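Cupin type-2 domain-containing protein (Burkholderia xenovorans, PDB 2O8Q) is of unknown function but has a cupin fold and binds a nickel ion, consistent with a metal-dependent role like that of other cupins. Local coordinates at residues T6-E11 and E80-V85; H44-I49 and L110-I115; H59-G64 and V99-L104. One frame throughout, in Å; residues are numbered along the deposited sequence. Where two conformers were deposited one is given.

Contact 1: T6-E11 and E80-V85. With EDO (1,2-ethanediol), chain G.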
loop_
_atom_site.group_PDB
_atom_site.type_symbol
_atom_site.label_atom_id
_atom_site.label_comp_id
_atom_site.label_asym_id
_atom_site.label_seq_id
_atom_site.Cartn_x
_atom_site.Cartn_y
_atom_site.Cartn_z
ATOM N N THR A 6 16.532 -6.920 -0.129
ATOM C CA THR A 6 16.189 -7.587 -1.365
ATOM C C THR A 6 16.030 -9.069 -1.062
ATOM O O THR A 6 16.901 -9.668 -0.440
ATOM C CB THR A 6 17.232 -7.357 -2.487
ATOM O OG1 THR A 6 17.397 -5.944 -2.666
ATOM C CG2 THR A 6 16.817 -8.000 -3.791
ATOM N N THR A 7 14.909 -9.649 -1.506
ATOM C CA THR A 7 14.492 -10.969 -1.066
ATOM C C THR A 7 14.176 -11.822 -2.258
ATOM O O THR A 7 13.262 -11.548 -3.029
ATOM C CB THR A 7 13.314 -10.898 -0.048
ATOM O OG1 THR A 7 13.772 -10.145 1.094
ATOM C CG2 THR A 7 12.878 -12.310 0.395
ATOM N N ILE A 8 14.984 -12.879 -2.388
ATOM C CA ILE A 8 14.953 -13.760 -3.554
ATOM C C ILE A 8 14.458 -15.114 -3.123
ATOM O O ILE A 8 14.832 -15.628 -2.063
ATOM C CB ILE A 8 16.386 -13.934 -4.129
ATOM C CG1 ILE A 8 17.018 -12.554 -4.421
ATOM C CG2 ILE A 8 16.381 -14.886 -5.335
ATOM C CD1 ILE A 8 16.204 -11.660 -5.401
ATOM N N GLN A 9 13.617 -15.701 -3.977
ATOM C CA GLN A 9 13.247 -17.105 -3.827
ATOM C C GLN A 9 13.332 -17.811 -5.148
ATOM O O GLN A 9 13.171 -17.241 -6.199
ATOM C CB GLN A 9 11.848 -17.285 -3.244
ATOM C CG GLN A 9 11.841 -17.336 -1.714
ATOM C CD GLN A 9 12.603 -18.556 -1.093
ATOM O OE1 GLN A 9 13.131 -18.451 0.015
ATOM N NE2 GLN A 9 12.685 -19.671 -1.827
ATOM N N HIS A 10 13.629 -19.098 -5.076
ATOM C CA HIS A 10 13.747 -19.940 -6.265
ATOM C C HIS A 10 12.785 -21.117 -6.091
ATOM O O HIS A 10 12.535 -21.549 -4.967
ATOM C CB HIS A 10 15.192 -20.453 -6.412
ATOM C CG HIS A 10 16.248 -19.374 -6.501
ATOM N ND1 HIS A 10 16.471 -18.621 -7.649
ATOM C CD2 HIS A 10 17.136 -18.916 -5.586
ATOM C CE1 HIS A 10 17.443 -17.752 -7.422
ATOM N NE2 HIS A 10 17.879 -17.928 -6.189
ATOM N N GLU A 11 12.251 -21.632 -7.192
ATOM C CA GLU A 11 11.390 -22.806 -7.163
ATOM C C GLU A 11 12.249 -24.084 -7.105
ATOM O O GLU A 11 13.020 -24.309 -8.022
ATOM C CB GLU A 11 10.535 -22.826 -8.414
ATOM C CG GLU A 11 9.540 -23.948 -8.411
ATOM C CD GLU A 11 8.561 -23.826 -9.518
ATOM O OE1 GLU A 11 8.761 -23.018 -10.456
ATOM O OE2 GLU A 11 7.571 -24.562 -9.450
ATOM N N GLU A 80 22.550 -3.657 -4.796
ATOM C CA GLU A 80 23.552 -3.081 -3.931
ATOM C C GLU A 80 23.735 -4.008 -2.709
ATOM O O GLU A 80 24.875 -4.399 -2.386
ATOM C CB GLU A 80 23.185 -1.651 -3.530
ATOM C CG GLU A 80 24.387 -0.880 -2.995
ATOM C CD GLU A 80 24.060 0.471 -2.456
ATOM O OE1 GLU A 80 22.884 0.875 -2.496
ATOM O OE2 GLU A 80 24.997 1.141 -1.972
ATOM N N ASP A 81 22.623 -4.432 -2.095
ATOM C CA ASP A 81 22.684 -5.195 -0.829
ATOM C C ASP A 81 23.120 -6.643 -0.931
ATOM O O ASP A 81 23.978 -7.072 -0.142
ATOM C CB ASP A 81 21.417 -5.072 0.067
ATOM C CG ASP A 81 20.106 -5.393 -0.626
ATOM O OD1 ASP A 81 20.075 -5.604 -1.885
ATOM O OD2 ASP A 81 19.075 -5.387 0.112
ATOM N N ILE A 82 22.596 -7.383 -1.913
ATOM C CA ILE A 82 22.887 -8.841 -2.010
ATOM C C ILE A 82 23.712 -9.313 -3.225
ATOM O O ILE A 82 23.982 -10.503 -3.342
ATOM C CB ILE A 82 21.569 -9.706 -1.961
ATOM C CG1 ILE A 82 20.680 -9.411 -3.165
ATOM C CG2 ILE A 82 20.772 -9.432 -0.678
ATOM C CD1 ILE A 82 19.492 -10.360 -3.341
ATOM N N GLY A 83 24.083 -8.419 -4.149
ATOM C CA GLY A 83 24.966 -8.789 -5.271
ATOM C C GLY A 83 24.168 -9.314 -6.460
ATOM O O GLY A 83 22.997 -9.016 -6.585
ATOM N N ALA A 84 24.826 -10.097 -7.311
ATOM C CA ALA A 84 24.198 -10.662 -8.501
ATOM C C ALA A 84 23.324 -11.838 -8.133
ATOM O O ALA A 84 23.653 -12.654 -7.242
ATOM C CB ALA A 84 25.259 -11.059 -9.546
ATOM N N VAL A 85 22.203 -11.915 -8.840
ATOM C CA VAL A 85 21.160 -12.912 -8.615
ATOM C C VAL A 85 20.691 -13.395 -9.970
ATOM O O VAL A 85 20.206 -12.596 -10.772
ATOM C CB VAL A 85 19.877 -12.278 -7.946
ATOM C CG1 VAL A 85 18.800 -13.352 -7.849
ATOM C CG2 VAL A 85 20.191 -11.639 -6.612
HETATM C C1 EDO G . 17.932 -12.512 -0.648
HETATM O O1 EDO G . 17.024 -13.569 -0.315
HETATM C C2 EDO G . 19.374 -12.990 -0.904
HETATM O O2 EDO G . 19.462 -14.341 -1.381
#

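Contact 2: H44-I49 and L110-I115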
loop_
_atom_site.group_PDB
_atom_site.type_symbol
_atom_site.label_atom_id
_atom_site.label_comp_id
_atom_site.label_asym_id
_atom_site.label_seq_id
_atom_site.Cartn_x
_atom_site.Cartn_y
_atom_site.Cartn_z
ATOM N N HIS A 44 2.021 -5.988 -14.717
ATOM C CA HIS A 44 2.170 -6.261 -16.160
ATOM C C HIS A 44 3.175 -7.341 -16.386
ATOM O O HIS A 44 4.057 -7.569 -15.577
ATOM C CB HIS A 44 2.506 -4.975 -16.901
ATOM C CG HIS A 44 3.566 -4.195 -16.189
ATOM N ND1 HIS A 44 3.263 -3.112 -15.374
ATOM C CD2 HIS A 44 4.874 -4.461 -15.999
ATOM C CE1 HIS A 44 4.380 -2.691 -14.802
ATOM N NE2 HIS A 44 5.385 -3.449 -15.226
ATOM N N VAL A 45 3.037 -8.027 -17.520
ATOM C CA VAL A 45 4.004 -9.038 -17.938
ATOM C C VAL A 45 4.975 -8.390 -18.942
ATOM O O VAL A 45 4.574 -7.680 -19.897
ATOM C CB VAL A 45 3.335 -10.265 -18.533
ATOM C CG1 VAL A 45 4.375 -11.303 -19.063
ATOM C CG2 VAL A 45 2.344 -10.898 -17.516
ATOM N N ILE A 46 6.246 -8.615 -18.685
ATOM C CA ILE A 46 7.312 -8.053 -19.479
ATOM C C ILE A 46 7.962 -9.202 -20.247
ATOM O O ILE A 46 8.291 -10.222 -19.674
ATOM C CB ILE A 46 8.369 -7.421 -18.568
ATOM C CG1 ILE A 46 7.740 -6.456 -17.543
ATOM C CG2 ILE A 46 9.464 -6.692 -19.396
ATOM C CD1 ILE A 46 8.701 -5.787 -16.630
ATOM N N ARG A 47 8.131 -9.013 -21.534
ATOM C CA ARG A 47 8.824 -10.026 -22.340
ATOM C C ARG A 47 9.963 -9.382 -23.127
ATOM O O ARG A 47 9.851 -8.252 -23.612
ATOM C CB ARG A 47 7.856 -10.820 -23.221
ATOM C CG ARG A 47 7.446 -10.271 -24.448
ATOM C CD ARG A 47 6.811 -11.413 -25.297
ATOM N NE ARG A 47 6.090 -10.808 -26.391
ATOM C CZ ARG A 47 5.080 -11.388 -27.021
ATOM N NH1 ARG A 47 4.633 -12.571 -26.611
ATOM N NH2 ARG A 47 4.491 -10.744 -28.003
ATOM N N ALA A 48 11.060 -10.122 -23.226
ATOM C CA ALA A 48 12.206 -9.669 -23.985
ATOM C C ALA A 48 11.883 -9.656 -25.456
ATOM O O ALA A 48 11.087 -10.459 -25.944
ATOM C CB ALA A 48 13.383 -10.564 -23.734
ATOM N N ILE A 49 12.557 -8.758 -26.146
ATOM C CA ILE A 49 12.544 -8.689 -27.607
ATOM C C ILE A 49 13.932 -9.146 -28.039
ATOM O O ILE A 49 14.888 -8.558 -27.582
ATOM C CB ILE A 49 12.373 -7.221 -28.104
ATOM C CG1 ILE A 49 11.000 -6.679 -27.795
ATOM C CG2 ILE A 49 12.643 -7.137 -29.623
ATOM C CD1 ILE A 49 10.919 -5.187 -27.916
ATOM N N LEU A 110 12.796 -14.513 -22.066
ATOM C CA LEU A 110 12.349 -14.035 -20.761
ATOM C C LEU A 110 10.899 -13.509 -20.781
ATOM O O LEU A 110 10.537 -12.688 -21.636
ATOM C CB LEU A 110 13.237 -12.904 -20.235
ATOM C CG LEU A 110 12.817 -12.221 -18.919
ATOM C CD1 LEU A 110 13.020 -13.218 -17.784
ATOM C CD2 LEU A 110 13.575 -10.897 -18.732
ATOM N N GLU A 111 10.118 -13.956 -19.802
ATOM C CA GLU A 111 8.800 -13.376 -19.495
ATOM C C GLU A 111 8.699 -13.250 -17.985
ATOM O O GLU A 111 8.899 -14.242 -17.293
ATOM C CB GLU A 111 7.702 -14.297 -20.022
ATOM C CG GLU A 111 6.309 -13.672 -20.030
ATOM C CD GLU A 111 5.258 -14.581 -20.649
ATOM O OE1 GLU A 111 5.471 -15.814 -20.658
ATOM O OE2 GLU A 111 4.224 -14.066 -21.113
ATOM N N VAL A 112 8.386 -12.059 -17.476
ATOM C CA VAL A 112 8.400 -11.804 -16.051
ATOM C C VAL A 112 7.203 -10.942 -15.701
ATOM O O VAL A 112 6.936 -9.941 -16.373
ATOM C CB VAL A 112 9.776 -11.189 -15.611
ATOM C CG1 VAL A 112 10.069 -9.901 -16.332
ATOM C CG2 VAL A 112 9.839 -11.030 -14.077
ATOM N N LEU A 113 6.524 -11.283 -14.625
ATOM C CA LEU A 113 5.443 -10.465 -14.099
ATOM C C LEU A 113 6.035 -9.493 -13.073
ATOM O O LEU A 113 6.790 -9.867 -12.190
ATOM C CB LEU A 113 4.428 -11.371 -13.405
ATOM C CG LEU A 113 3.222 -10.716 -12.728
ATOM C CD1 LEU A 113 2.264 -10.029 -13.735
ATOM C CD2 LEU A 113 2.457 -11.772 -11.824
ATOM N N GLU A 114 5.659 -8.230 -13.212
ATOM C CA GLU A 114 6.047 -7.173 -12.301
ATOM C C GLU A 114 4.763 -6.654 -11.653
ATOM O O GLU A 114 3.811 -6.356 -12.355
ATOM C CB GLU A 114 6.741 -5.987 -13.003
ATOM C CG GLU A 114 7.153 -4.844 -12.058
ATOM C CD GLU A 114 7.924 -3.742 -12.732
ATOM O OE1 GLU A 114 7.830 -3.592 -13.987
ATOM O OE2 GLU A 114 8.634 -2.966 -12.030
ATOM N N ILE A 115 4.793 -6.536 -10.316
ATOM C CA ILE A 115 3.729 -5.937 -9.514
ATOM C C ILE A 115 4.373 -4.779 -8.767
ATOM O O ILE A 115 5.372 -4.964 -8.095
ATOM C CB ILE A 115 3.090 -6.926 -8.533
ATOM C CG1 ILE A 115 2.758 -8.253 -9.222
ATOM C CG2 ILE A 115 1.893 -6.240 -7.825
ATOM C CD1 ILE A 115 3.829 -9.368 -9.086
#

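Contact 3: H59-G64 and V99-L104. With NI (nickel (II) ion), chain C.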
loop_
_atom_site.group_PDB
_atom_site.type_symbol
_atom_site.label_atom_id
_atom_site.label_comp_id
_atom_site.label_asym_id
_atom_site.label_seq_id
_atom_site.Cartn_x
_atom_site.Cartn_y
_atom_site.Cartn_z
ATOM N N HIS A 59 20.411 1.899 -11.158
ATOM C CA HIS A 59 19.295 2.822 -11.100
ATOM C C HIS A 59 18.414 2.468 -9.902
ATOM O O HIS A 59 18.613 1.451 -9.237
ATOM C CB HIS A 59 18.461 2.782 -12.406
ATOM C CG HIS A 59 17.796 1.467 -12.658
ATOM N ND1 HIS A 59 18.447 0.428 -13.296
ATOM C CD2 HIS A 59 16.558 1.012 -12.362
ATOM C CE1 HIS A 59 17.620 -0.600 -13.393
ATOM N NE2 HIS A 59 16.466 -0.277 -12.837
ATOM N N THR A 60 17.433 3.333 -9.655
ATOM C CA THR A 60 16.424 3.158 -8.638
ATOM C C THR A 60 15.058 3.535 -9.215
ATOM O O THR A 60 14.954 4.284 -10.180
ATOM C CB THR A 60 16.678 4.060 -7.408
ATOM O OG1 THR A 60 16.547 5.447 -7.799
ATOM C CG2 THR A 60 18.076 3.849 -6.845
ATOM N N HIS A 61 14.034 3.027 -8.572
ATOM C CA HIS A 61 12.650 3.382 -8.896
ATOM C C HIS A 61 11.961 3.978 -7.687
ATOM O O HIS A 61 12.172 3.507 -6.573
ATOM C CB HIS A 61 11.859 2.171 -9.372
ATOM C CG HIS A 61 12.539 1.405 -10.459
ATOM N ND1 HIS A 61 12.717 1.904 -11.730
ATOM C CD2 HIS A 61 13.080 0.169 -10.443
ATOM C CE1 HIS A 61 13.383 1.007 -12.454
ATOM N NE2 HIS A 61 13.626 -0.053 -11.692
ATOM N N THR A 62 11.080 4.951 -7.925
ATOM C CA THR A 62 10.333 5.586 -6.812
ATOM C C THR A 62 9.080 4.774 -6.476
ATOM O O THR A 62 7.953 5.188 -6.722
ATOM C CB THR A 62 10.004 7.101 -7.093
ATOM O OG1 THR A 62 9.039 7.218 -8.171
ATOM C CG2 THR A 62 11.192 7.845 -7.395
ATOM N N VAL A 63 9.273 3.585 -5.971
ATOM C CA VAL A 63 8.211 2.667 -5.712
ATOM C C VAL A 63 8.116 2.395 -4.236
ATOM O O VAL A 63 9.162 2.491 -3.498
ATOM C CB VAL A 63 8.446 1.295 -6.439
ATOM C CG1 VAL A 63 8.333 1.498 -7.888
ATOM C CG2 VAL A 63 9.753 0.598 -6.024
ATOM N N GLY A 64 6.901 2.072 -3.778
ATOM C CA GLY A 64 6.744 1.478 -2.489
ATOM C C GLY A 64 7.065 0.030 -2.933
ATOM O O GLY A 64 8.237 -0.348 -3.186
ATOM N N VAL A 99 15.672 0.596 -3.980
ATOM C CA VAL A 99 16.920 -0.146 -3.920
ATOM C C VAL A 99 17.752 0.118 -5.178
ATOM O O VAL A 99 17.179 0.168 -6.282
ATOM C CB VAL A 99 16.697 -1.677 -3.704
ATOM C CG1 VAL A 99 16.079 -2.347 -4.865
ATOM C CG2 VAL A 99 18.027 -2.391 -3.370
ATOM N N ARG A 100 19.067 0.317 -5.011
ATOM C CA ARG A 100 19.949 0.489 -6.159
ATOM C C ARG A 100 20.185 -0.857 -6.788
ATOM O O ARG A 100 20.547 -1.817 -6.110
ATOM C CB ARG A 100 21.261 1.162 -5.775
ATOM C CG ARG A 100 21.115 2.575 -5.297
ATOM C CD ARG A 100 22.509 3.138 -4.980
ATOM N NE ARG A 100 22.446 4.448 -4.370
ATOM C CZ ARG A 100 22.226 4.671 -3.071
ATOM N NH1 ARG A 100 22.026 3.664 -2.214
ATOM N NH2 ARG A 100 22.189 5.922 -2.621
ATOM N N HIS A 101 19.920 -0.949 -8.082
ATOM C CA HIS A 101 20.006 -2.235 -8.775
ATOM C C HIS A 101 20.226 -2.051 -10.264
ATOM O O HIS A 101 20.153 -0.956 -10.806
ATOM C CB HIS A 101 18.755 -3.074 -8.541
ATOM C CG HIS A 101 17.544 -2.476 -9.167
ATOM N ND1 HIS A 101 16.946 -1.327 -8.689
ATOM C CD2 HIS A 101 16.859 -2.814 -10.293
ATOM C CE1 HIS A 101 15.954 -0.993 -9.503
ATOM N NE2 HIS A 101 15.867 -1.888 -10.468
ATOM N N ARG A 102 20.507 -3.154 -10.947
ATOM C CA ARG A 102 20.620 -3.100 -12.392
ATOM C C ARG A 102 20.326 -4.503 -12.922
ATOM O O ARG A 102 20.340 -5.466 -12.146
ATOM C CB ARG A 102 22.000 -2.574 -12.825
ATOM C CG ARG A 102 23.178 -3.418 -12.391
ATOM C CD ARG A 102 24.495 -2.884 -12.916
ATOM N NE ARG A 102 25.656 -3.620 -12.433
ATOM C CZ ARG A 102 26.888 -3.427 -12.901
ATOM N NH1 ARG A 102 27.080 -2.524 -13.863
ATOM N NH2 ARG A 102 27.920 -4.118 -12.414
ATOM N N GLU A 103 20.023 -4.574 -14.219
ATOM C CA GLU A 103 19.813 -5.859 -14.900
ATOM C C GLU A 103 21.035 -6.151 -15.730
ATOM O O GLU A 103 21.433 -5.324 -16.540
ATOM C CB GLU A 103 18.607 -5.837 -15.831
ATOM C CG GLU A 103 18.280 -7.220 -16.377
ATOM C CD GLU A 103 18.261 -7.255 -17.900
ATOM O OE1 GLU A 103 17.859 -6.247 -18.545
ATOM O OE2 GLU A 103 18.673 -8.297 -18.447
ATOM N N LEU A 104 21.651 -7.311 -15.482
ATOM C CA LEU A 104 22.901 -7.655 -16.151
ATOM C C LEU A 104 22.727 -8.307 -17.510
ATOM O O LEU A 104 23.484 -8.037 -18.438
ATOM C CB LEU A 104 23.726 -8.553 -15.263
ATOM C CG LEU A 104 24.176 -7.972 -13.921
ATOM C CD1 LEU A 104 25.091 -8.966 -13.152
ATOM C CD2 LEU A 104 24.948 -6.663 -14.132
HETATM NI NI NI C . 14.893 -1.568 -12.352
HETATM O O HOH W 1 14.610 0.753 -6.986
HETATM O O HOH W 2 13.327 -2.910 -11.839
HETATM O O HOH W 3 14.129 -1.372 -14.352
HETATM O O HOH W 4 15.947 -3.254 -13.169
#

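Contact 1: T6-E11 and E80-V85
The carboxylate of Asp81 closes on Thr6 with both oxygens, and this grip is the polar end of the contact. OD2 of Asp81 accepts the backbone N-H of Thr6 at 3.0 Å along an almost straight line (176°), while OD1 of Asp81 takes the hydroxyl OG1 of Thr6 at 2.8 Å. Each oxygen uses its syn lone pair, so the two bonds together fix the rotation of the acid. Asp81 can turn both oxygens to Thr6 with its CG in the crowded position between N and C (chi1 53°). On Thr6, OG1 lies beside its own N, which lets one carboxylate meet both donors. Apolar packing continues from here: Ile82 CD1 sits 3.6 Å from Thr6 CG2 and presses against Ile8 CG1 at 3.5 Å, closer than usual for two carbons. Beyond it, Ile8 and Val85 meet tip to tip, CG2 of Ile8 lying 3.8 Å from CG1 of Val85. In the cupin fold, 6-11 contains strand 7-9, outermost in the chain's six-stranded sheet, whereas 80-85 turns into the edge strand 83-88 of the three-stranded sheet; the contact therefore joins the margins of two sheets. Its other side is looser. Asp81 and Ile82 remain exposed although they carry much of the contact, and a 1,2-ethanediol, probably from the crystallisation liquor, lies against Ile82, its O1 accepting the backbone N-H of Ile8, N to O1 3.0 Å. Thr7, Gln9 and Glu11 pack on Ala36, Thr31 and Arg29 of the second subunit, respectively.

Contact 2: H44-I49 and L110-I115
His44 lays one face of its ring over the carbonyl O of Glu114, which stands 4.2 Å from the ring plane, above its centre. The two residues form a hydrogen-bonded pair of antiparallel strands, 44-48 and 111-115, neighbours in the six-stranded sheet of the cupin barrel. Three main-chain bonds illustrate the register: Glu114 N to His44 O (2.9 Å), Ile46 N to Val112 O (2.8 Å) and Ala48 N to Leu110 O (3.1 Å). The side chains of this first pair run alongside each other. His44 has CG in the crowded position (chi1 45°), Glu114 is fully extended, and His44 NE2 donates to Glu114 OE1 at 2.7 Å. The bond leaves close to the ring plane but meets OE1 from above the carboxylate plane, ring and carboxylate being 82° apart. OE2 of Glu114 has a second partner, NE2 of Gln66, so both oxygens of this buried acid are engaged, consistent with it staying ionised. Its side chain lies about 6 Å from the nickel. Ile46 and Val112 continue the same face, with Ile46 CB 3.7 Å from Val112 CG1. On the opposite face stand Val45, Leu113, Arg47 and Glu111, where Val45 and Leu113 pack on Tyr69 of the second subunit. The guanidinium of Arg47 leads away from Glu111 to a salt bridge with Glu27 and a cation-pi contact with Phe18 of the second subunit. Back beside the acid, the methyl CD1 of Ile46 comes to 3.5 Å from Glu114 OE1.

Contact 3: H59-G64 and V99-L104
In His59 and His101 CG stands between the backbone N and the carbonyl carbon (chi1 64° and 67°), whereas in His61 it is anti to the carbonyl carbon (chi1 -51°); these torsions swing three rings from two strands onto one point. There NE2 of His59, His61 and His101 each bind nickel at 2.1 Å. The three nitrogens are mutual neighbours, 2.9 Å apart for NE2 of His59 and His101, so they occupy one face of the coordination shell, and three waters complete six ligands. This is the cupin metal site: an HxH pair from the first conserved motif and a histidine from the second. The rings of His59 and His101 meet obliquely. Each ring is steered from its far nitrogen: His101 ND1 donates to Val99 O at 2.8 Å, with Val99 O close to the plane of the His101 ring, His59 ND1 is hydrogen-bonded to Thr57 O, and His61 ND1 pairs with Thr123 OG1. Such bonds would probably make the imidazoles somewhat stronger donors to the metal. A single antiparallel bridge aligns the two segments, with His59 N to His101 O at 2.9 Å and His101 N to His59 O at 3.0 Å. One more water joins them, accepting from His61 N (2.8 Å) and donating to Val99 O (2.7 Å). Thr60 CG2 packs against Arg100 CG. Strand 59-61 pairs with strand 123-125, and strand 101-106 with strand 74-79.

Along the chain the segments run 6-11, 44-49, 59-64, 80-85, 99-104, 110-115, so contact 3 is nested inside the loop closed by contact 2, while contact 1 crosses both. Contacts 1 and 3 have centres 13 Å apart and touch, chiefly through a salt bridge of Glu80 OE1 with Arg100 NH1 at 2.9 Å; both reach the three-stranded sheet. Contacts 1 and 2 share the six-stranded sheet, with centres 18 Å apart, and both meet the second subunit. Contacts 2 and 3, 16 Å apart between centres, come within about 6 Å at their nearest atoms. The nickel ligands come from the two-stranded and three-stranded sheets, and contact 1 joins the latter to the six-stranded sheet.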